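Local coordinates for SusD/RagB family nutrient-binding outer membrane lipoprotein (Bacteroides vulgatus, PDB 4F7A) that probably binds glycans, possibly mucin O-glycans, at the outer membrane as a SusD-like lipoprotein with a TPR-like helical fold, at residues Lys30-Phe34 against Glu123-Arg127; Ser84-Tyr90 against Tyr132-Val136; His112-Ala116 against Gly181-Ile185; Glu144-Val148 against Gln484-Leu488. All coordinates share one frame; numbering follows the deposited sequence.

Contact 1: Lys30-Phe34 against Glu123-Arg127; sequences KGIYF and EAMHR
The turn that follows helix 15-30 is set against helix 111-132, with I32 packed over E123, A124 and R127. Both branches of I32 share the work. The CG2 methyl meets the carboxylate of E123, 3.7 Å from OE2, and has R127 NE on another side. On the longer arm, CD1 runs up to E123 CG at 3.8 Å, and CG1 adds a looser apolar contact with A124 CB, 4.3 Å away. The side chain of I32 crosses both E123 and R127 at about a right angle. E123 is bent at chi2 (61°), which folds its carboxylate back alongside the CG2 methyl.

I32 also supplies the first carbonyl of an inverse gamma turn centred on Y33, and R127 binds that carbonyl: NH2 donates to I32 O over 2.9 Å. The bond is not straight, its N-H...O angle being 131°, and the donor sits above the carbonyl plane rather than on a lone pair. The oxygen in turn is tilted from the guanidinium plane. The same NH2 bonds Q50 OE1, and NH1 makes a salt bridge to E434, so the charged end is held from several directions in a buried setting. A leucine in place of R127 would probably leave I32 O without this donor and the carboxylate of E434 without its positive mate. Y33, at the centre of the turn, places its CA 3.9 Å from R127 NH2 and directs its ring to W46, and the strand 329-332 packs on I32 and E123 through L331.

Contact 2: Ser84-Tyr90 against Tyr132-Val136; sequences SAWNYTY and YGPIV
Y132 OH is gripped twice: it accepts from W86 N at 3.0 Å, with a nearly straight N-H...O angle of 161°, and it donates to T82 O. The hydroxyl thus meets a backbone N-H in the first turn of helix 84-104 and a carbonyl just ahead of that helix. A phenylalanine in place of Y132 would probably leave both W86 N and T82 O without this mate, although the ring packing might survive.

That packing is a T-shaped pair in which the edge of the W86 six-membered ring, led by CE3, points at the face of Y132, the centroids 5.7 Å apart and the planes at 85°. W86 CG lies anti to its own backbone N (chi1 -177°), which carries the indole out over the loop, where CZ3 comes 4.1 Å from I135 CG2. One indole face is covered by Y90 CE2, and NE1 bonds D477. Y90 OH then donates to V136 O over a short 2.6 Å, the carbonyl oxygen lying at the edge of the phenol ring. P134 O is buried beside W86 CZ3 with no partner in the model. The two hydrogen bonds across the contact both use a phenol hydroxyl, with the indole packed among the apolar groups between them.

Contact 3: His112-Ala116 against Gly181-Ile185; sequences HFYGA and GVKSI
F113 runs from CB to a ring wedged among G181, S184 and I185. With CG anti to the carbonyl carbon (chi1 -80°), the ring swings toward the 3-10 turn although its CB starts off obliquely. CD1 comes first, 3.8 Å from I185 CD1, and it also lies over the centre of the neighbouring H112 ring. Next along that side, CE1 has G181 O at the ring edge, 3.6 Å away and near the ring plane. At the tip, CZ meets S184 OG at 3.6 Å, and CE2 on the far side touches I185 CG2. That methyl forms a CH-pi contact over the ring face, 22° off the normal and displaced toward the rim on the CZ side.

The other branch end of I185, CD1, reaches A116 CB at 3.7 Å, one helical turn further on. H112 in turn packs CD2 against V182 CG1 at 3.8 Å, and its ring stacks with Y172 of helix 151-174. G181 faces H112 closely: a CB there would come tight against H112 CD2. F25 of helix 15-30 meets the F113 ring edge-to-face and also touches I185, so the 3-10 turn packs onto both helices, an arrangement consistent with the TPR-like helical scaffold of SusD proteins.

Contact 4: Glu144-Val148 against Gln484-Leu488; sequences ETNSV and QYKNL
The amides of N146 and N487 stack with their planes 24° apart, N487 ND2 lying 3.5 Å from N146 CG and N146 ND2 a similar distance from N487 CG. The side chains approach from opposite directions, and neither amide bonds the other; N146 OD1 and ND2 and N487 ND2 find partners of their own. N146 OD1 accepts from V148 N at 2.9 Å, closing an Asx turn that fixes the rotation of this amide. Its ND2 donates to a water that itself donates to N487 O. N487 ND2 gives to two further waters, one within hydrogen-bonding distance of T145 O and the other donating to S147 OG.

This Asx turn lies in the long loop between helices 111-132 and 151-174, and it delivers S147 and V148 to helix 482-492 near the C terminus. S147 OG donates to Q484 OE1 over a short 2.5 Å, arriving in the carbonyl plane on a lone pair; chi1 of 52° sets the hydroxyl between the backbone N and the carbonyl carbon, facing the amide. Q484 NE2 bonds a glycerol, probably from the crystallisation liquor. Deeper in, V148 CG2 packs on L488 CD2 at 3.6 Å and on N487 CB at 3.8 Å. K139 NZ binds the carbonyls of N146 and V148.

From the N terminus, contacts 1, 2 and 3 open in turn at 30-34, 84-90 and 112-116. Contact 1 closes at 123-127 and contact 2 at 132-136; contact 4 then opens at 144-148, contact 3 closes at 181-185 and contact 4 at 484-488. Contacts 1, 2 and 3 cross one another, 3 crosses 4, and 1 and 2 both precede 4 in series; none nests. Helix 111-132 serves both 1 and 3, whose centres are about 18 Å apart. Selenomethionine M125 packs on T89 and Y90, joining 1 to 2, while P134 and V136 of contact 2 pack on both segments of contact 4 (V148, L488, S147, Q484), tying helix 482-492 to the N-terminal helices.

Contact 1: Lys30-Phe34 against Glu123-Arg127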
loop_
_atom_site.group_PDB
_atom_site.type_symbol
_atom_site.label_atom_id
_atom_site.label_comp_id
_atom_site.label_asym_id
_atom_site.label_seq_id
_atom_site.Cartn_x
_atom_site.Cartn_y
_atom_site.Cartn_z
ATOM N N LYS A 30 -5.614 14.581 1.547
ATOM C CA LYS A 30 -5.494 14.564 0.085
ATOM C C LYS A 30 -4.116 14.113 -0.384
ATOM O O LYS A 30 -3.944 13.759 -1.541
ATOM C CB LYS A 30 -5.774 15.946 -0.495
ATOM C CG LYS A 30 -7.223 16.360 -0.340
ATOM C CD LYS A 30 -7.497 17.689 -1.046
ATOM C CE LYS A 30 -8.988 18.030 -1.006
ATOM N NZ LYS A 30 -9.317 19.389 -1.525
ATOM N N GLY A 31 -3.145 14.137 0.517
ATOM C CA GLY A 31 -1.750 13.940 0.156
ATOM C C GLY A 31 -1.202 12.545 0.427
ATOM O O GLY A 31 -0.039 12.291 0.146
ATOM N N ILE A 32 -2.014 11.649 0.974
ATOM C CA ILE A 32 -1.564 10.257 1.248
ATOM C C ILE A 32 -1.556 9.429 -0.067
ATOM O O ILE A 32 -0.489 9.071 -0.549
ATOM C CB ILE A 32 -2.419 9.586 2.345
ATOM C CG1 ILE A 32 -2.293 10.353 3.669
ATOM C CG2 ILE A 32 -2.026 8.078 2.508
ATOM C CD1 ILE A 32 -3.423 10.030 4.702
ATOM N N TYR A 33 -2.748 9.109 -0.600
ATOM C CA TYR A 33 -2.935 8.597 -1.994
ATOM C C TYR A 33 -3.028 9.861 -2.821
ATOM O O TYR A 33 -4.126 10.416 -3.079
ATOM C CB TYR A 33 -4.215 7.801 -2.082
ATOM C CG TYR A 33 -4.434 6.890 -3.289
ATOM C CD1 TYR A 33 -3.773 5.660 -3.411
ATOM C CD2 TYR A 33 -5.390 7.200 -4.234
ATOM C CE1 TYR A 33 -4.043 4.801 -4.467
ATOM C CE2 TYR A 33 -5.666 6.347 -5.279
ATOM C CZ TYR A 33 -4.996 5.149 -5.388
ATOM O OH TYR A 33 -5.304 4.317 -6.431
ATOM N N PHE A 34 -1.840 10.341 -3.149
ATOM C CA PHE A 34 -1.598 11.756 -3.373
ATOM C C PHE A 34 -2.431 12.295 -4.509
ATOM O O PHE A 34 -2.329 11.824 -5.633
ATOM C CB PHE A 34 -0.114 11.977 -3.676
ATOM C CG PHE A 34 0.270 13.420 -3.792
ATOM C CD1 PHE A 34 0.096 14.099 -4.986
ATOM C CD2 PHE A 34 0.817 14.096 -2.714
ATOM C CE1 PHE A 34 0.441 15.424 -5.105
ATOM C CE2 PHE A 34 1.167 15.436 -2.827
ATOM C CZ PHE A 34 0.987 16.096 -4.019
ATOM N N GLU A 123 0.377 7.103 8.939
ATOM C CA GLU A 123 -0.216 6.574 7.694
ATOM C C GLU A 123 0.551 7.058 6.446
ATOM O O GLU A 123 0.841 6.281 5.556
ATOM C CB GLU A 123 -1.707 6.948 7.587
ATOM C CG GLU A 123 -2.327 6.691 6.193
ATOM C CD GLU A 123 -2.297 5.250 5.752
ATOM O OE1 GLU A 123 -2.104 4.344 6.608
ATOM O OE2 GLU A 123 -2.475 5.022 4.524
ATOM N N ALA A 124 0.865 8.351 6.386
ATOM C CA ALA A 124 1.605 8.911 5.253
ATOM C C ALA A 124 3.026 8.391 5.190
ATOM O O ALA A 124 3.501 7.987 4.138
ATOM C CB ALA A 124 1.632 10.455 5.319
HETATM N N MSE A 125 3.730 8.422 6.318
HETATM C CA MSE A 125 5.169 8.258 6.259
HETATM C C MSE A 125 5.638 6.800 6.291
HETATM O O MSE A 125 6.736 6.512 5.852
HETATM C CB MSE A 125 5.844 9.069 7.365
HETATM C CG MSE A 125 5.548 10.569 7.273
HETATM SE SE MSE A 125 5.825 11.323 5.526
HETATM C CE MSE A 125 7.757 11.302 5.540
ATOM N N HIS A 126 4.826 5.875 6.785
ATOM C CA HIS A 126 5.237 4.465 6.713
ATOM C C HIS A 126 5.275 4.063 5.242
ATOM O O HIS A 126 6.117 3.267 4.854
ATOM C CB HIS A 126 4.356 3.535 7.581
ATOM C CG HIS A 126 3.106 3.058 6.905
ATOM N ND1 HIS A 126 1.993 3.851 6.772
ATOM C CD2 HIS A 126 2.814 1.891 6.288
ATOM C CE1 HIS A 126 1.053 3.183 6.123
ATOM N NE2 HIS A 126 1.530 1.992 5.810
ATOM N N ARG A 127 4.400 4.656 4.415
ATOM C CA ARG A 127 4.433 4.417 2.965
ATOM C C ARG A 127 5.755 4.879 2.300
ATOM O O ARG A 127 6.213 4.263 1.337
ATOM C CB ARG A 127 3.248 5.111 2.295
ATOM C CG ARG A 127 1.907 4.448 2.584
ATOM C CD ARG A 127 0.722 5.397 2.368
ATOM N NE ARG A 127 0.649 6.052 1.057
ATOM C CZ ARG A 127 0.103 5.524 -0.050
ATOM N NH1 ARG A 127 -0.386 4.295 -0.077
ATOM N NH2 ARG A 127 0.045 6.248 -1.161
#

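Contact 2: Ser84-Tyr90 against Tyr132-Val136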
loop_
_atom_site.group_PDB
_atom_site.type_symbol
_atom_site.label_atom_id
_atom_site.label_comp_id
_atom_site.label_asym_id
_atom_site.label_seq_id
_atom_site.Cartn_x
_atom_site.Cartn_y
_atom_site.Cartn_z
ATOM N N SER A 84 9.433 10.550 -6.930
ATOM C CA SER A 84 8.214 11.317 -6.747
ATOM C C SER A 84 7.527 11.165 -5.395
ATOM O O SER A 84 7.077 12.158 -4.824
ATOM C CB SER A 84 7.230 11.035 -7.881
ATOM O OG SER A 84 7.664 11.710 -9.046
ATOM N N ALA A 85 7.441 9.945 -4.874
ATOM C CA ALA A 85 6.790 9.731 -3.579
ATOM C C ALA A 85 7.510 10.581 -2.509
ATOM O O ALA A 85 6.878 11.327 -1.746
ATOM C CB ALA A 85 6.788 8.253 -3.218
ATOM N N TRP A 86 8.838 10.502 -2.504
ATOM C CA TRP A 86 9.664 11.335 -1.618
ATOM C C TRP A 86 9.392 12.839 -1.832
ATOM O O TRP A 86 9.018 13.558 -0.892
ATOM C CB TRP A 86 11.171 11.044 -1.837
ATOM C CG TRP A 86 12.053 11.820 -0.904
ATOM C CD1 TRP A 86 12.361 13.147 -0.988
ATOM C CD2 TRP A 86 12.752 11.317 0.247
ATOM N NE1 TRP A 86 13.191 13.503 0.051
ATOM C CE2 TRP A 86 13.441 12.399 0.825
ATOM C CE3 TRP A 86 12.855 10.055 0.846
ATOM C CZ2 TRP A 86 14.226 12.268 1.978
ATOM C CZ3 TRP A 86 13.626 9.930 2.031
ATOM C CH2 TRP A 86 14.299 11.024 2.567
ATOM N N ASN A 87 9.537 13.292 -3.071
ATOM C CA ASN A 87 9.533 14.725 -3.368
ATOM C C ASN A 87 8.189 15.387 -3.009
ATOM O O ASN A 87 8.138 16.428 -2.331
ATOM C CB ASN A 87 9.843 14.974 -4.845
ATOM C CG ASN A 87 11.274 14.603 -5.239
ATOM O OD1 ASN A 87 12.147 14.422 -4.382
ATOM N ND2 ASN A 87 11.520 14.493 -6.558
ATOM N N TYR A 88 7.102 14.771 -3.456
ATOM C CA TYR A 88 5.779 15.332 -3.231
ATOM C C TYR A 88 5.405 15.312 -1.762
ATOM O O TYR A 88 4.804 16.257 -1.256
ATOM C CB TYR A 88 4.735 14.624 -4.107
ATOM C CG TYR A 88 4.930 14.895 -5.596
ATOM C CD1 TYR A 88 5.212 16.174 -6.063
ATOM C CD2 TYR A 88 4.837 13.866 -6.539
ATOM C CE1 TYR A 88 5.409 16.424 -7.430
ATOM C CE2 TYR A 88 5.002 14.111 -7.911
ATOM C CZ TYR A 88 5.299 15.388 -8.345
ATOM O OH TYR A 88 5.487 15.645 -9.693
ATOM N N THR A 89 5.751 14.241 -1.069
ATOM C CA THR A 89 5.408 14.111 0.319
ATOM C C THR A 89 6.188 15.128 1.168
ATOM O O THR A 89 5.597 15.826 1.984
ATOM C CB THR A 89 5.625 12.681 0.837
ATOM O OG1 THR A 89 4.821 11.765 0.081
ATOM C CG2 THR A 89 5.221 12.597 2.291
ATOM N N TYR A 90 7.491 15.251 0.947
ATOM C CA TYR A 90 8.291 16.209 1.707
ATOM C C TYR A 90 8.053 17.657 1.292
ATOM O O TYR A 90 8.121 18.545 2.126
ATOM C CB TYR A 90 9.776 15.870 1.637
ATOM C CG TYR A 90 10.137 14.742 2.582
ATOM C CD1 TYR A 90 10.143 14.948 3.967
ATOM C CD2 TYR A 90 10.445 13.483 2.101
ATOM C CE1 TYR A 90 10.481 13.904 4.841
ATOM C CE2 TYR A 90 10.781 12.442 2.945
ATOM C CZ TYR A 90 10.794 12.656 4.318
ATOM O OH TYR A 90 11.137 11.617 5.145
ATOM N N TYR A 132 11.651 3.596 0.328
ATOM C CA TYR A 132 13.063 3.977 0.211
ATOM C C TYR A 132 13.967 3.384 1.281
ATOM O O TYR A 132 15.173 3.286 1.082
ATOM C CB TYR A 132 13.196 5.520 0.259
ATOM C CG TYR A 132 12.406 6.239 -0.818
ATOM C CD1 TYR A 132 12.879 6.296 -2.130
ATOM C CD2 TYR A 132 11.187 6.848 -0.534
ATOM C CE1 TYR A 132 12.150 6.936 -3.145
ATOM C CE2 TYR A 132 10.445 7.475 -1.533
ATOM C CZ TYR A 132 10.946 7.541 -2.829
ATOM O OH TYR A 132 10.228 8.156 -3.817
ATOM N N GLY A 133 13.405 3.052 2.431
ATOM C CA GLY A 133 14.183 2.689 3.598
ATOM C C GLY A 133 14.336 3.831 4.578
ATOM O O GLY A 133 13.361 4.321 5.141
ATOM N N PRO A 134 15.573 4.285 4.786
ATOM C CA PRO A 134 15.776 5.424 5.661
ATOM C C PRO A 134 14.971 6.657 5.217
ATOM O O PRO A 134 14.810 6.924 4.017
ATOM C CB PRO A 134 17.282 5.682 5.561
ATOM C CG PRO A 134 17.873 4.312 5.221
ATOM C CD PRO A 134 16.835 3.631 4.384
ATOM N N ILE A 135 14.467 7.401 6.187
ATOM C CA ILE A 135 13.748 8.639 5.879
ATOM C C ILE A 135 14.072 9.693 6.917
ATOM O O ILE A 135 14.725 9.412 7.928
ATOM C CB ILE A 135 12.215 8.418 5.831
ATOM C CG1 ILE A 135 11.654 7.968 7.191
ATOM C CG2 ILE A 135 11.829 7.390 4.698
ATOM C CD1 ILE A 135 10.069 8.056 7.302
ATOM N N VAL A 136 13.606 10.911 6.674
ATOM C CA VAL A 136 13.605 11.943 7.687
ATOM C C VAL A 136 12.244 11.907 8.391
ATOM O O VAL A 136 11.191 12.101 7.743
ATOM C CB VAL A 136 13.874 13.350 7.089
ATOM C CG1 VAL A 136 13.777 14.411 8.177
ATOM C CG2 VAL A 136 15.252 13.408 6.429
#

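Contact 3: His112-Ala116 against Gly181-Ile185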
loop_
_atom_site.group_PDB
_atom_site.type_symbol
_atom_site.label_atom_id
_atom_site.label_comp_id
_atom_site.label_asym_id
_atom_site.label_seq_id
_atom_site.Cartn_x
_atom_site.Cartn_y
_atom_site.Cartn_z
ATOM N N HIS A 112 -8.108 15.415 20.527
ATOM C CA HIS A 112 -8.596 14.608 19.414
ATOM C C HIS A 112 -7.929 14.950 18.075
ATOM O O HIS A 112 -7.570 14.038 17.314
ATOM C CB HIS A 112 -10.134 14.632 19.310
ATOM C CG HIS A 112 -10.743 15.992 19.117
ATOM N ND1 HIS A 112 -10.222 17.147 19.664
ATOM C CD2 HIS A 112 -11.896 16.360 18.500
ATOM C CE1 HIS A 112 -11.008 18.171 19.367
ATOM N NE2 HIS A 112 -12.027 17.724 18.654
ATOM N N PHE A 113 -7.747 16.240 17.789
ATOM C CA PHE A 113 -7.074 16.649 16.535
ATOM C C PHE A 113 -5.597 16.276 16.558
ATOM O O PHE A 113 -5.009 15.932 15.535
ATOM C CB PHE A 113 -7.186 18.162 16.320
ATOM C CG PHE A 113 -8.531 18.640 15.739
ATOM C CD1 PHE A 113 -9.720 17.933 15.946
ATOM C CD2 PHE A 113 -8.594 19.865 15.067
ATOM C CE1 PHE A 113 -10.924 18.413 15.464
ATOM C CE2 PHE A 113 -9.802 20.353 14.563
ATOM C CZ PHE A 113 -10.970 19.627 14.762
ATOM N N TYR A 114 -4.990 16.380 17.739
ATOM C CA TYR A 114 -3.605 15.919 17.966
ATOM C C TYR A 114 -3.482 14.428 17.672
ATOM O O TYR A 114 -2.653 14.011 16.861
ATOM C CB TYR A 114 -3.185 16.214 19.410
ATOM C CG TYR A 114 -1.819 15.647 19.794
ATOM C CD1 TYR A 114 -0.678 15.914 19.029
ATOM C CD2 TYR A 114 -1.668 14.867 20.929
ATOM C CE1 TYR A 114 0.589 15.389 19.406
ATOM C CE2 TYR A 114 -0.428 14.347 21.300
ATOM C CZ TYR A 114 0.690 14.596 20.528
ATOM O OH TYR A 114 1.913 14.087 20.923
ATOM N N GLY A 115 -4.347 13.626 18.277
ATOM C CA GLY A 115 -4.370 12.189 17.983
ATOM C C GLY A 115 -4.521 11.862 16.502
ATOM O O GLY A 115 -3.773 11.065 15.947
ATOM N N ALA A 116 -5.502 12.493 15.864
ATOM C CA ALA A 116 -5.747 12.285 14.443
ATOM C C ALA A 116 -4.542 12.684 13.573
ATOM O O ALA A 116 -4.215 12.002 12.612
ATOM C CB ALA A 116 -7.032 13.075 14.014
ATOM N N GLY A 181 -16.640 15.145 17.817
ATOM C CA GLY A 181 -15.796 16.338 17.740
ATOM C C GLY A 181 -14.808 16.327 16.588
ATOM O O GLY A 181 -14.225 17.369 16.260
ATOM N N VAL A 182 -14.609 15.154 15.981
ATOM C CA VAL A 182 -13.765 14.983 14.782
ATOM C C VAL A 182 -14.500 15.151 13.441
ATOM O O VAL A 182 -13.901 14.992 12.367
ATOM C CB VAL A 182 -13.057 13.607 14.784
ATOM C CG1 VAL A 182 -12.111 13.490 15.997
ATOM C CG2 VAL A 182 -14.065 12.442 14.758
ATOM N N LYS A 183 -15.785 15.491 13.505
ATOM C CA LYS A 183 -16.630 15.619 12.320
ATOM C C LYS A 183 -16.000 16.515 11.256
ATOM O O LYS A 183 -15.982 16.142 10.088
ATOM C CB LYS A 183 -18.026 16.139 12.723
ATOM C CG LYS A 183 -19.076 16.080 11.644
ATOM C CD LYS A 183 -20.411 16.614 12.180
ATOM C CE LYS A 183 -21.188 15.538 12.898
ATOM N NZ LYS A 183 -22.462 16.078 13.469
ATOM N N SER A 184 -15.465 17.675 11.654
ATOM C CA SER A 184 -14.955 18.664 10.694
ATOM C C SER A 184 -13.696 18.243 9.930
ATOM O O SER A 184 -13.348 18.861 8.924
ATOM C CB SER A 184 -14.688 20.006 11.381
ATOM O OG SER A 184 -13.648 19.937 12.354
ATOM N N ILE A 185 -13.014 17.208 10.417
ATOM C CA ILE A 185 -11.765 16.745 9.809
ATOM C C ILE A 185 -11.895 15.360 9.189
ATOM O O ILE A 185 -10.905 14.809 8.701
ATOM C CB ILE A 185 -10.574 16.745 10.834
ATOM C CG1 ILE A 185 -10.854 15.825 12.017
ATOM C CG2 ILE A 185 -10.316 18.131 11.333
ATOM C CD1 ILE A 185 -9.605 15.572 12.923
#

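Contact 4: Glu144-Val148 against Gln484-Leu488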
loop_
_atom_site.group_PDB
_atom_site.type_symbol
_atom_site.label_atom_id
_atom_site.label_comp_id
_atom_site.label_asym_id
_atom_site.label_seq_id
_atom_site.Cartn_x
_atom_site.Cartn_y
_atom_site.Cartn_z
ATOM N N GLU A 144 19.032 18.836 13.846
ATOM C CA GLU A 144 20.133 18.018 14.345
ATOM C C GLU A 144 21.137 17.826 13.240
ATOM O O GLU A 144 20.819 18.000 12.058
ATOM C CB GLU A 144 19.636 16.673 14.869
ATOM C CG GLU A 144 18.672 16.855 16.027
ATOM C CD GLU A 144 18.654 15.705 16.997
ATOM O OE1 GLU A 144 19.494 14.786 16.866
ATOM O OE2 GLU A 144 17.783 15.725 17.895
ATOM N N THR A 145 22.352 17.474 13.637
ATOM C CA THR A 145 23.466 17.264 12.714
ATOM C C THR A 145 23.114 16.247 11.634
ATOM O O THR A 145 23.329 16.501 10.457
ATOM C CB THR A 145 24.695 16.706 13.465
ATOM O OG1 THR A 145 24.961 17.512 14.613
ATOM C CG2 THR A 145 25.923 16.691 12.553
ATOM N N ASN A 146 22.582 15.101 12.059
ATOM C CA ASN A 146 22.129 14.043 11.140
ATOM C C ASN A 146 20.603 13.943 11.231
ATOM O O ASN A 146 20.046 13.608 12.278
ATOM C CB ASN A 146 22.815 12.702 11.481
ATOM C CG ASN A 146 22.485 11.599 10.483
ATOM O OD1 ASN A 146 21.481 11.662 9.761
ATOM N ND2 ASN A 146 23.339 10.586 10.425
ATOM N N SER A 147 19.935 14.276 10.124
ATOM C CA SER A 147 18.475 14.352 10.058
ATOM C C SER A 147 17.783 13.000 9.827
ATOM O O SER A 147 16.544 12.903 9.851
ATOM C CB SER A 147 18.114 15.281 8.896
ATOM O OG SER A 147 18.792 14.850 7.690
ATOM N N VAL A 148 18.572 11.959 9.594
ATOM C CA VAL A 148 18.057 10.702 9.060
ATOM C C VAL A 148 17.715 9.687 10.154
ATOM O O VAL A 148 18.495 9.471 11.093
ATOM C CB VAL A 148 19.091 10.080 8.081
ATOM C CG1 VAL A 148 18.686 8.647 7.657
ATOM C CG2 VAL A 148 19.228 10.970 6.856
ATOM N N GLN A 484 22.947 15.021 3.575
ATOM C CA GLN A 484 21.826 14.154 3.909
ATOM C C GLN A 484 21.792 12.881 3.055
ATOM O O GLN A 484 21.489 11.801 3.563
ATOM C CB GLN A 484 20.495 14.883 3.785
ATOM C CG GLN A 484 19.298 14.018 4.120
ATOM C CD GLN A 484 18.079 14.842 4.326
ATOM O OE1 GLN A 484 17.847 15.353 5.427
ATOM N NE2 GLN A 484 17.313 15.045 3.249
ATOM N N TYR A 485 22.091 13.007 1.766
ATOM C CA TYR A 485 22.131 11.835 0.890
ATOM C C TYR A 485 23.161 10.821 1.402
ATOM O O TYR A 485 22.884 9.610 1.457
ATOM C CB TYR A 485 22.442 12.238 -0.542
ATOM C CG TYR A 485 22.541 11.059 -1.455
ATOM C CD1 TYR A 485 21.413 10.294 -1.746
ATOM C CD2 TYR A 485 23.765 10.669 -1.998
ATOM C CE1 TYR A 485 21.495 9.176 -2.573
ATOM C CE2 TYR A 485 23.855 9.534 -2.845
ATOM C CZ TYR A 485 22.707 8.798 -3.119
ATOM O OH TYR A 485 22.768 7.681 -3.942
ATOM N N LYS A 486 24.339 11.307 1.793
ATOM C CA LYS A 486 25.348 10.429 2.371
ATOM C C LYS A 486 24.797 9.735 3.628
ATOM O O LYS A 486 24.985 8.525 3.808
ATOM C CB LYS A 486 26.620 11.192 2.718
ATOM C CG LYS A 486 27.656 10.298 3.462
ATOM C CD LYS A 486 28.853 11.068 3.956
ATOM C CE LYS A 486 28.498 12.096 5.034
ATOM N NZ LYS A 486 29.735 12.728 5.611
ATOM N N ASN A 487 24.124 10.505 4.489
ATOM C CA ASN A 487 23.523 9.934 5.706
ATOM C C ASN A 487 22.424 8.911 5.464
ATOM O O ASN A 487 22.303 7.940 6.229
ATOM C CB ASN A 487 22.995 11.039 6.628
ATOM C CG ASN A 487 24.104 11.888 7.204
ATOM O OD1 ASN A 487 25.261 11.445 7.262
ATOM N ND2 ASN A 487 23.772 13.130 7.616
ATOM N N LEU A 488 21.625 9.140 4.418
ATOM C CA LEU A 488 20.599 8.200 4.011
ATOM C C LEU A 488 21.245 6.891 3.526
ATOM O O LEU A 488 20.812 5.806 3.904
ATOM C CB LEU A 488 19.727 8.797 2.907
ATOM C CG LEU A 488 18.720 9.868 3.334
ATOM C CD1 LEU A 488 18.199 10.619 2.088
ATOM C CD2 LEU A 488 17.550 9.240 4.135
HETATM O O HOH W 1 25.551 14.879 9.152
HETATM O O HOH W 2 23.026 8.086 8.845
HETATM O O HOH W 3 21.435 14.834 7.390
#